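PDB 1N8P: cystathionine gamma-lyase from Saccharomyces cerevisiae, which belongs to the Cys/Met metabolism family of PLP-dependent enzymes and binds pyridoxal-5'-phosphate. Local coordinates for residues 152-157 against 296-301; 67-72 against 189-194; 126-131 against 158-163. All coordinates share one frame; numbering follows the deposited sequence.

Contact 1: residues 152-157 against 296-301; sequences LKVTDI and LKQHRD
The N-cap of helix 157-167, with Thr155 and Asp156 before the helix and Ile157 as its first residue, is held by Lys297 and Gln298 from the C-terminal end of helix 292-298. The contact joins elements of two sheets: helix 157-167 flanks the seven-stranded sheet, and helix 292-298 lies between strands 278-282 and 307-312 of the five-stranded one. The primary amide of Gln298 reaches across and bonds to the backbone before and after Asp156. Its NE2 donates to Thr155 O at 2.9 Å. This bond is nearly straight (166°) and close to the Gln298 amide plane, but tilted from the carbonyl plane of Thr155. On the other branch, Ile157 N donates to Gln298 OE1 at 2.8 Å, in the carbonyl plane and on a lone pair. A chi2 of 170° puts Gln298 CD at full extension. CG1 of Ile157 packs against the same amide.

Lys297 crosses Asp156 at about a right angle. Its NZ forms a salt bridge with Asp156 OD2 at 3.2 Å, on the syn lone pair. Asp156 OD1 is engaged separately and caps Lys159 N. Alongside the amide, Val154 CG1 lies 4.1 Å from Gln298 NE2, and Val154 CG2 meets the His299 ring obliquely. Two amide bonds should fix the rotation of the buried Gln298 group. The Asp156 oxygens tie the cap to both helices, and the lysine probably helps keep this carboxylate ionised.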
loop_
_atom_site.group_PDB
_atom_site.type_symbol
_atom_site.label_atom_id
_atom_site.label_comp_id
_atom_site.label_asym_id
_atom_site.label_seq_id
_atom_site.Cartn_x
_atom_site.Cartn_y
_atom_site.Cartn_z
ATOM N N LEU A 152 34.349 8.921 9.446
ATOM C CA LEU A 152 34.291 7.511 9.760
ATOM C C LEU A 152 35.197 7.087 10.907
ATOM O O LEU A 152 35.841 6.048 10.836
ATOM C CB LEU A 152 34.591 6.703 8.499
ATOM C CG LEU A 152 33.610 6.975 7.349
ATOM C CD1 LEU A 152 33.814 5.987 6.221
ATOM C CD2 LEU A 152 32.206 6.864 7.866
ATOM N N LYS A 153 35.193 7.892 11.971
ATOM C CA LYS A 153 35.988 7.681 13.188
ATOM C C LYS A 153 35.301 6.733 14.176
ATOM O O LYS A 153 34.204 6.992 14.617
ATOM C CB LYS A 153 36.233 9.036 13.869
ATOM C CG LYS A 153 37.045 8.969 15.155
ATOM C CD LYS A 153 37.106 10.303 15.875
ATOM C CE LYS A 153 37.752 11.370 15.000
ATOM N NZ LYS A 153 36.906 11.743 13.820
ATOM N N VAL A 154 35.954 5.644 14.538
ATOM C CA VAL A 154 35.357 4.697 15.461
ATOM C C VAL A 154 35.599 5.100 16.906
ATOM O O VAL A 154 36.659 5.606 17.219
ATOM C CB VAL A 154 35.948 3.312 15.238
ATOM C CG1 VAL A 154 35.430 2.345 16.264
ATOM C CG2 VAL A 154 35.594 2.837 13.846
ATOM N N THR A 155 34.625 4.868 17.777
ATOM C CA THR A 155 34.720 5.195 19.191
ATOM C C THR A 155 34.511 3.936 20.043
ATOM O O THR A 155 33.687 3.061 19.720
ATOM C CB THR A 155 33.663 6.258 19.630
ATOM O OG1 THR A 155 33.926 7.513 18.992
ATOM C CG2 THR A 155 33.710 6.471 21.127
ATOM N N ASP A 156 35.275 3.842 21.134
ATOM C CA ASP A 156 35.174 2.694 22.037
ATOM C C ASP A 156 34.023 2.854 23.046
ATOM O O ASP A 156 34.143 3.512 24.090
ATOM C CB ASP A 156 36.495 2.476 22.783
ATOM C CG ASP A 156 36.608 1.074 23.373
ATOM O OD1 ASP A 156 35.661 0.612 24.042
ATOM O OD2 ASP A 156 37.654 0.436 23.167
ATOM N N ILE A 157 32.902 2.239 22.712
ATOM C CA ILE A 157 31.723 2.294 23.563
ATOM C C ILE A 157 32.013 1.902 25.022
ATOM O O ILE A 157 31.392 2.429 25.941
ATOM C CB ILE A 157 30.617 1.394 22.972
ATOM C CG1 ILE A 157 30.308 1.881 21.561
ATOM C CG2 ILE A 157 29.362 1.448 23.829
ATOM C CD1 ILE A 157 29.359 1.013 20.787
ATOM N N LEU A 296 37.985 -4.086 15.449
ATOM C CA LEU A 296 38.161 -5.505 15.763
ATOM C C LEU A 296 37.465 -6.012 17.032
ATOM O O LEU A 296 37.404 -7.226 17.245
ATOM C CB LEU A 296 39.645 -5.830 15.866
ATOM C CG LEU A 296 40.483 -5.825 14.599
ATOM C CD1 LEU A 296 41.966 -5.974 14.939
ATOM C CD2 LEU A 296 40.020 -6.954 13.712
ATOM N N LYS A 297 36.968 -5.101 17.873
ATOM C CA LYS A 297 36.277 -5.484 19.102
ATOM C C LYS A 297 34.788 -5.146 19.094
ATOM O O LYS A 297 34.015 -5.708 19.878
ATOM C CB LYS A 297 36.940 -4.842 20.334
ATOM C CG LYS A 297 37.326 -3.381 20.182
ATOM C CD LYS A 297 37.547 -2.668 21.528
ATOM C CE LYS A 297 38.613 -3.307 22.394
ATOM N NZ LYS A 297 38.894 -2.484 23.630
ATOM N N GLN A 298 34.374 -4.243 18.208
ATOM C CA GLN A 298 32.961 -3.865 18.143
ATOM C C GLN A 298 32.229 -4.322 16.870
ATOM O O GLN A 298 31.020 -4.578 16.903
ATOM C CB GLN A 298 32.826 -2.351 18.323
ATOM C CG GLN A 298 32.666 -1.960 19.768
ATOM C CD GLN A 298 32.770 -0.473 20.014
ATOM O OE1 GLN A 298 32.516 -0.016 21.127
ATOM N NE2 GLN A 298 33.151 0.292 18.992
ATOM N N HIS A 299 32.975 -4.440 15.773
ATOM C CA HIS A 299 32.457 -4.840 14.481
ATOM C C HIS A 299 32.514 -6.335 14.204
ATOM O O HIS A 299 33.566 -6.936 14.314
ATOM C CB HIS A 299 33.261 -4.179 13.359
ATOM C CG HIS A 299 33.170 -2.692 13.330
ATOM N ND1 HIS A 299 33.236 -1.970 12.155
ATOM C CD2 HIS A 299 32.994 -1.789 14.318
ATOM C CE1 HIS A 299 33.096 -0.685 12.422
ATOM N NE2 HIS A 299 32.948 -0.547 13.728
ATOM N N ARG A 300 31.402 -6.921 13.776
ATOM C CA ARG A 300 31.384 -8.334 13.417
ATOM C C ARG A 300 32.394 -8.625 12.292
ATOM O O ARG A 300 32.464 -7.910 11.287
ATOM C CB ARG A 300 30.007 -8.751 12.926
ATOM C CG ARG A 300 29.967 -10.182 12.412
ATOM C CD ARG A 300 28.608 -10.464 11.790
ATOM N NE ARG A 300 27.535 -10.139 12.721
ATOM C CZ ARG A 300 26.943 -11.031 13.494
ATOM N NH1 ARG A 300 27.329 -12.293 13.422
ATOM N NH2 ARG A 300 25.983 -10.659 14.334
ATOM N N ASP A 301 33.172 -9.689 12.473
ATOM C CA ASP A 301 34.164 -10.113 11.499
ATOM C C ASP A 301 35.077 -9.006 11.018
ATOM O O ASP A 301 35.864 -9.188 10.090
ATOM C CB ASP A 301 33.461 -10.760 10.323
ATOM C CG ASP A 301 32.771 -12.033 10.713
ATOM O OD1 ASP A 301 33.455 -12.910 11.261
ATOM O OD2 ASP A 301 31.555 -12.163 10.482
#

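Contact 2: residues 67-72 against 189-194; sequences LENAQY and PLNFGA
The side-chain amides of Asn69 and Asn191 meet crosswise, their planes 81° apart. Asn69 ND2 donates to Asn191 OD1 at 2.7 Å. The acceptor lies near the plane of the Asn69 amide. ND2 comes in at 114° to the C=O of Asn191, slightly tilted from its plane, and the N-H...O angle is moderately bent. CB of Asn69 points toward 189-194, and a chi1 of -172° sets CG anti to the backbone N. Asn69 is also the C-prime residue of the Schellman motif that ends helix 55-67, and its positive phi belongs to that turn.

Next to the amide pair, Leu190 points at the loop. Its CD1 methyl packs on Ala70 CB at 3.4 Å and lies 4.1 Å from Glu68 O. Glu68 crosses the Pro189 ring at about a right angle, with OE2 3.7 Å from Pro189 CD. The carboxylate has its main polar partner elsewhere: OE1 is hydrogen-bonded to His199 NE2.

The contact thus joins the turn between helix 55-67 and strand 72-76 to the loop leading into strand 196-200. Val197 of that strand touches Glu68, Pro189 and Leu190, while Ile157 of helix 157-167 packs against Pro189.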
loop_
_atom_site.group_PDB
_atom_site.type_symbol
_atom_site.label_atom_id
_atom_site.label_comp_id
_atom_site.label_asym_id
_atom_site.label_seq_id
_atom_site.Cartn_x
_atom_site.Cartn_y
_atom_site.Cartn_z
ATOM N N LEU A 67 17.511 -8.459 17.059
ATOM C CA LEU A 67 18.718 -8.375 16.242
ATOM C C LEU A 67 19.725 -7.515 16.996
ATOM O O LEU A 67 20.945 -7.675 16.858
ATOM C CB LEU A 67 18.402 -7.777 14.859
ATOM C CG LEU A 67 17.344 -8.439 13.960
ATOM C CD1 LEU A 67 17.305 -7.671 12.649
ATOM C CD2 LEU A 67 17.655 -9.902 13.702
ATOM N N GLU A 68 19.209 -6.615 17.826
ATOM C CA GLU A 68 20.077 -5.744 18.591
ATOM C C GLU A 68 20.466 -6.359 19.931
ATOM O O GLU A 68 20.963 -5.657 20.809
ATOM C CB GLU A 68 19.402 -4.414 18.825
ATOM C CG GLU A 68 20.381 -3.288 19.033
ATOM C CD GLU A 68 21.331 -3.142 17.853
ATOM O OE1 GLU A 68 20.893 -2.677 16.786
ATOM O OE2 GLU A 68 22.526 -3.503 17.989
ATOM N N ASN A 69 20.259 -7.669 20.074
ATOM C CA ASN A 69 20.569 -8.407 21.303
ATOM C C ASN A 69 20.042 -7.630 22.462
ATOM O O ASN A 69 20.757 -7.404 23.420
ATOM C CB ASN A 69 22.075 -8.577 21.489
ATOM C CG ASN A 69 22.415 -9.496 22.652
ATOM O OD1 ASN A 69 21.726 -10.486 22.874
ATOM N ND2 ASN A 69 23.484 -9.188 23.378
ATOM N N ALA A 70 18.790 -7.215 22.373
ATOM C CA ALA A 70 18.195 -6.407 23.415
ATOM C C ALA A 70 16.828 -6.878 23.885
ATOM O O ALA A 70 16.091 -7.563 23.181
ATOM C CB ALA A 70 18.102 -4.956 22.940
ATOM N N GLN A 71 16.486 -6.476 25.095
ATOM C CA GLN A 71 15.215 -6.857 25.659
ATOM C C GLN A 71 14.055 -6.039 25.093
ATOM O O GLN A 71 12.964 -6.568 24.880
ATOM C CB GLN A 71 15.277 -6.704 27.186
ATOM C CG GLN A 71 16.082 -7.794 27.893
ATOM C CD GLN A 71 15.388 -9.126 27.844
ATOM O OE1 GLN A 71 14.272 -9.272 28.351
ATOM N NE2 GLN A 71 16.035 -10.110 27.221
ATOM N N TYR A 72 14.302 -4.759 24.827
ATOM C CA TYR A 72 13.255 -3.874 24.334
ATOM C C TYR A 72 13.503 -3.101 23.026
ATOM O O TYR A 72 14.638 -2.800 22.666
ATOM C CB TYR A 72 12.888 -2.886 25.454
ATOM C CG TYR A 72 12.634 -3.578 26.783
ATOM C CD1 TYR A 72 13.679 -3.804 27.692
ATOM C CD2 TYR A 72 11.355 -4.047 27.120
ATOM C CE1 TYR A 72 13.458 -4.477 28.901
ATOM C CE2 TYR A 72 11.123 -4.721 28.326
ATOM C CZ TYR A 72 12.177 -4.932 29.206
ATOM O OH TYR A 72 11.948 -5.601 30.386
ATOM N N PRO A 189 26.076 -2.315 20.026
ATOM C CA PRO A 189 26.523 -1.386 21.063
ATOM C C PRO A 189 26.108 -1.699 22.501
ATOM O O PRO A 189 26.833 -1.337 23.421
ATOM C CB PRO A 189 26.003 -0.035 20.560
ATOM C CG PRO A 189 26.085 -0.188 19.094
ATOM C CD PRO A 189 25.545 -1.569 18.867
ATOM N N LEU A 190 24.969 -2.354 22.722
ATOM C CA LEU A 190 24.590 -2.663 24.114
ATOM C C LEU A 190 25.663 -3.546 24.755
ATOM O O LEU A 190 26.066 -3.308 25.893
ATOM C CB LEU A 190 23.232 -3.362 24.203
ATOM C CG LEU A 190 22.082 -2.551 23.635
ATOM C CD1 LEU A 190 20.738 -3.174 24.039
ATOM C CD2 LEU A 190 22.231 -1.116 24.122
ATOM N N ASN A 191 26.142 -4.542 24.011
ATOM C CA ASN A 191 27.180 -5.441 24.495
ATOM C C ASN A 191 28.446 -4.682 24.773
ATOM O O ASN A 191 29.510 -5.270 24.874
ATOM C CB ASN A 191 27.497 -6.512 23.467
ATOM C CG ASN A 191 26.298 -7.306 23.089
ATOM O OD1 ASN A 191 25.236 -7.161 23.702
ATOM N ND2 ASN A 191 26.442 -8.163 22.077
ATOM N N PHE A 192 28.352 -3.371 24.885
ATOM C CA PHE A 192 29.545 -2.579 25.140
ATOM C C PHE A 192 29.259 -1.427 26.083
ATOM O O PHE A 192 29.886 -0.368 25.986
ATOM C CB PHE A 192 30.135 -2.037 23.833
ATOM C CG PHE A 192 30.514 -3.114 22.847
ATOM C CD1 PHE A 192 29.572 -3.614 21.945
ATOM C CD2 PHE A 192 31.806 -3.643 22.838
ATOM C CE1 PHE A 192 29.906 -4.614 21.058
ATOM C CE2 PHE A 192 32.166 -4.663 21.946
ATOM C CZ PHE A 192 31.222 -5.152 21.054
ATOM N N GLY A 193 28.308 -1.649 26.990
ATOM C CA GLY A 193 27.958 -0.637 27.963
ATOM C C GLY A 193 27.421 0.581 27.272
ATOM O O GLY A 193 28.108 1.578 27.096
ATOM N N ALA A 194 26.177 0.467 26.846
ATOM C CA ALA A 194 25.468 1.529 26.162
ATOM C C ALA A 194 24.093 1.316 26.741
ATOM O O ALA A 194 23.680 0.177 26.940
ATOM C CB ALA A 194 25.468 1.286 24.640
#

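Contact 3: residues 126-131 against 158-163; sequences DLLNDL and QKVADL
Val160 overlaps three leucines of the neighbouring helix, Leu127, Leu128 and Leu131. The two helices belong to the large alpha/beta domain of fold type I PLP-dependent enzymes, and each connects parallel strands of the seven-stranded sheet. Helix 157-167 is the helix of a beta-alpha-beta crossover from strand 139-144 to strand 174-178. Helix 127-134 links strand 122-124 to strand 139-144. The segments run nearly parallel, at 10°, with their axes 10.1 Å apart.

The two methyls of Val160 divide the work. CG2 lies 3.3 Å from Leu128 CD2 and 3.5 Å from Leu127 CD2. CG1, anti to the backbone N, faces Leu131 CD2 at 3.8 Å. Leu127 and Leu131 each cross Val160 at about a right angle. Both Leu127 and Val160 also touch Ile144 of strand 139-144, so this side of the contact rests on the sheet.

At the more exposed margin, Leu128 lies across the aliphatic part of Lys159. Both Leu128 methyls approach Lys159 CB, and CD1 also meets CD. Beyond CD the lysine chain turns off from the leucine. No hydrogen bond crosses between the segments, and the packing is carried by apolar side chains and the aliphatic part of Lys159. One turn further on, Leu163 and Leu131 lie alongside each other, running in opposite senses, and Leu163 CD2 sits 3.6 Å from Leu131 CB.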
loop_
_atom_site.group_PDB
_atom_site.type_symbol
_atom_site.label_atom_id
_atom_site.label_comp_id
_atom_site.label_asym_id
_atom_site.label_seq_id
_atom_site.Cartn_x
_atom_site.Cartn_y
_atom_site.Cartn_z
ATOM N N ASP A 126 36.749 14.038 19.636
ATOM C CA ASP A 126 37.673 13.297 20.499
ATOM C C ASP A 126 36.979 13.144 21.858
ATOM O O ASP A 126 37.232 13.901 22.795
ATOM C CB ASP A 126 38.986 14.082 20.649
ATOM C CG ASP A 126 40.129 13.240 21.218
ATOM O OD1 ASP A 126 40.396 12.138 20.694
ATOM O OD2 ASP A 126 40.783 13.696 22.184
ATOM N N LEU A 127 36.099 12.153 21.947
ATOM C CA LEU A 127 35.321 11.902 23.153
ATOM C C LEU A 127 36.105 11.501 24.401
ATOM O O LEU A 127 35.993 12.156 25.438
ATOM C CB LEU A 127 34.262 10.844 22.857
ATOM C CG LEU A 127 33.101 10.798 23.839
ATOM C CD1 LEU A 127 32.465 12.172 23.919
ATOM C CD2 LEU A 127 32.084 9.761 23.393
ATOM N N LEU A 128 36.900 10.436 24.305
ATOM C CA LEU A 128 37.678 9.938 25.445
ATOM C C LEU A 128 38.665 10.880 26.130
ATOM O O LEU A 128 39.223 10.527 27.156
ATOM C CB LEU A 128 38.410 8.661 25.055
ATOM C CG LEU A 128 37.500 7.467 24.749
ATOM C CD1 LEU A 128 38.337 6.264 24.369
ATOM C CD2 LEU A 128 36.655 7.146 25.968
ATOM N N ASN A 129 38.882 12.075 25.590
ATOM C CA ASN A 129 39.806 13.017 26.216
ATOM C C ASN A 129 39.147 14.269 26.783
ATOM O O ASN A 129 39.696 14.919 27.664
ATOM C CB ASN A 129 40.897 13.421 25.228
ATOM C CG ASN A 129 41.862 12.293 24.953
ATOM O OD1 ASN A 129 42.583 11.845 25.842
ATOM N ND2 ASN A 129 41.875 11.816 23.718
ATOM N N ASP A 130 37.964 14.611 26.294
ATOM C CA ASP A 130 37.294 15.803 26.782
ATOM C C ASP A 130 36.053 15.475 27.576
ATOM O O ASP A 130 35.412 16.367 28.154
ATOM C CB ASP A 130 36.931 16.708 25.609
ATOM C CG ASP A 130 38.147 17.114 24.795
ATOM O OD1 ASP A 130 39.294 16.899 25.265
ATOM O OD2 ASP A 130 37.952 17.659 23.690
ATOM N N LEU A 131 35.714 14.192 27.618
ATOM C CA LEU A 131 34.525 13.770 28.339
ATOM C C LEU A 131 34.606 14.007 29.844
ATOM O O LEU A 131 33.614 14.384 30.454
ATOM C CB LEU A 131 34.211 12.302 28.061
ATOM C CG LEU A 131 32.839 11.910 28.619
ATOM C CD1 LEU A 131 31.760 12.823 28.028
ATOM C CD2 LEU A 131 32.556 10.445 28.305
ATOM N N GLN A 158 32.963 0.991 25.228
ATOM C CA GLN A 158 33.325 0.532 26.563
ATOM C C GLN A 158 34.119 1.591 27.321
ATOM O O GLN A 158 33.753 1.959 28.446
ATOM C CB GLN A 158 34.145 -0.744 26.476
ATOM C CG GLN A 158 34.247 -1.431 27.792
ATOM C CD GLN A 158 32.904 -1.668 28.360
ATOM O OE1 GLN A 158 32.269 -2.675 28.077
ATOM N NE2 GLN A 158 32.437 -0.731 29.155
ATOM N N LYS A 159 35.205 2.079 26.719
ATOM C CA LYS A 159 35.991 3.136 27.349
ATOM C C LYS A 159 35.060 4.285 27.791
ATOM O O LYS A 159 35.182 4.796 28.905
ATOM C CB LYS A 159 37.071 3.667 26.389
ATOM C CG LYS A 159 38.392 2.873 26.431
ATOM C CD LYS A 159 39.415 3.437 25.468
ATOM C CE LYS A 159 40.837 2.918 25.726
ATOM N NZ LYS A 159 41.063 1.444 25.566
ATOM N N VAL A 160 34.115 4.679 26.940
ATOM C CA VAL A 160 33.214 5.757 27.294
ATOM C C VAL A 160 32.207 5.343 28.357
ATOM O O VAL A 160 31.895 6.138 29.234
ATOM C CB VAL A 160 32.459 6.323 26.049
ATOM C CG1 VAL A 160 31.379 7.306 26.477
ATOM C CG2 VAL A 160 33.434 7.040 25.138
ATOM N N ALA A 161 31.679 4.126 28.303
ATOM C CA ALA A 161 30.716 3.725 29.335
ATOM C C ALA A 161 31.416 3.782 30.694
ATOM O O ALA A 161 30.866 4.281 31.679
ATOM C CB ALA A 161 30.222 2.323 29.082
ATOM N N ASP A 162 32.641 3.260 30.720
ATOM C CA ASP A 162 33.474 3.229 31.906
ATOM C C ASP A 162 33.762 4.634 32.376
ATOM O O ASP A 162 33.487 4.971 33.515
ATOM C CB ASP A 162 34.797 2.534 31.595
ATOM C CG ASP A 162 34.669 1.038 31.534
ATOM O OD1 ASP A 162 33.547 0.540 31.826
ATOM O OD2 ASP A 162 35.694 0.381 31.205
ATOM N N LEU A 163 34.333 5.442 31.488
ATOM C CA LEU A 163 34.674 6.830 31.787
ATOM C C LEU A 163 33.507 7.554 32.446
ATOM O O LEU A 163 33.706 8.486 33.208
ATOM C CB LEU A 163 35.051 7.556 30.499
ATOM C CG LEU A 163 35.915 8.809 30.571
ATOM C CD1 LEU A 163 37.292 8.441 31.092
ATOM C CD2 LEU A 163 36.044 9.420 29.185
#

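In the fold
Along the chain the segments come in the order 67-72, 126-131, 152-157, 158-163, 189-194 and 296-301. Helix 157-167 is the common element. Its N-cap and first residue lie in contact 1, its body in contact 3, and Ala161 on it meets Gly193 of contact 2. The centre of contact 1 is about 14 Å from each of the others; contacts 2 and 3 are about 19 Å apart. Phe192 also packs against Gln298. Helix 292-298 belongs with the five-stranded sheet, so contact 1 connects elements of both sheets at this helix. The side chain of Pro189 is about 12 Å, and that of Thr155 about 13 Å, from a bound pyridoxal-5'-phosphate.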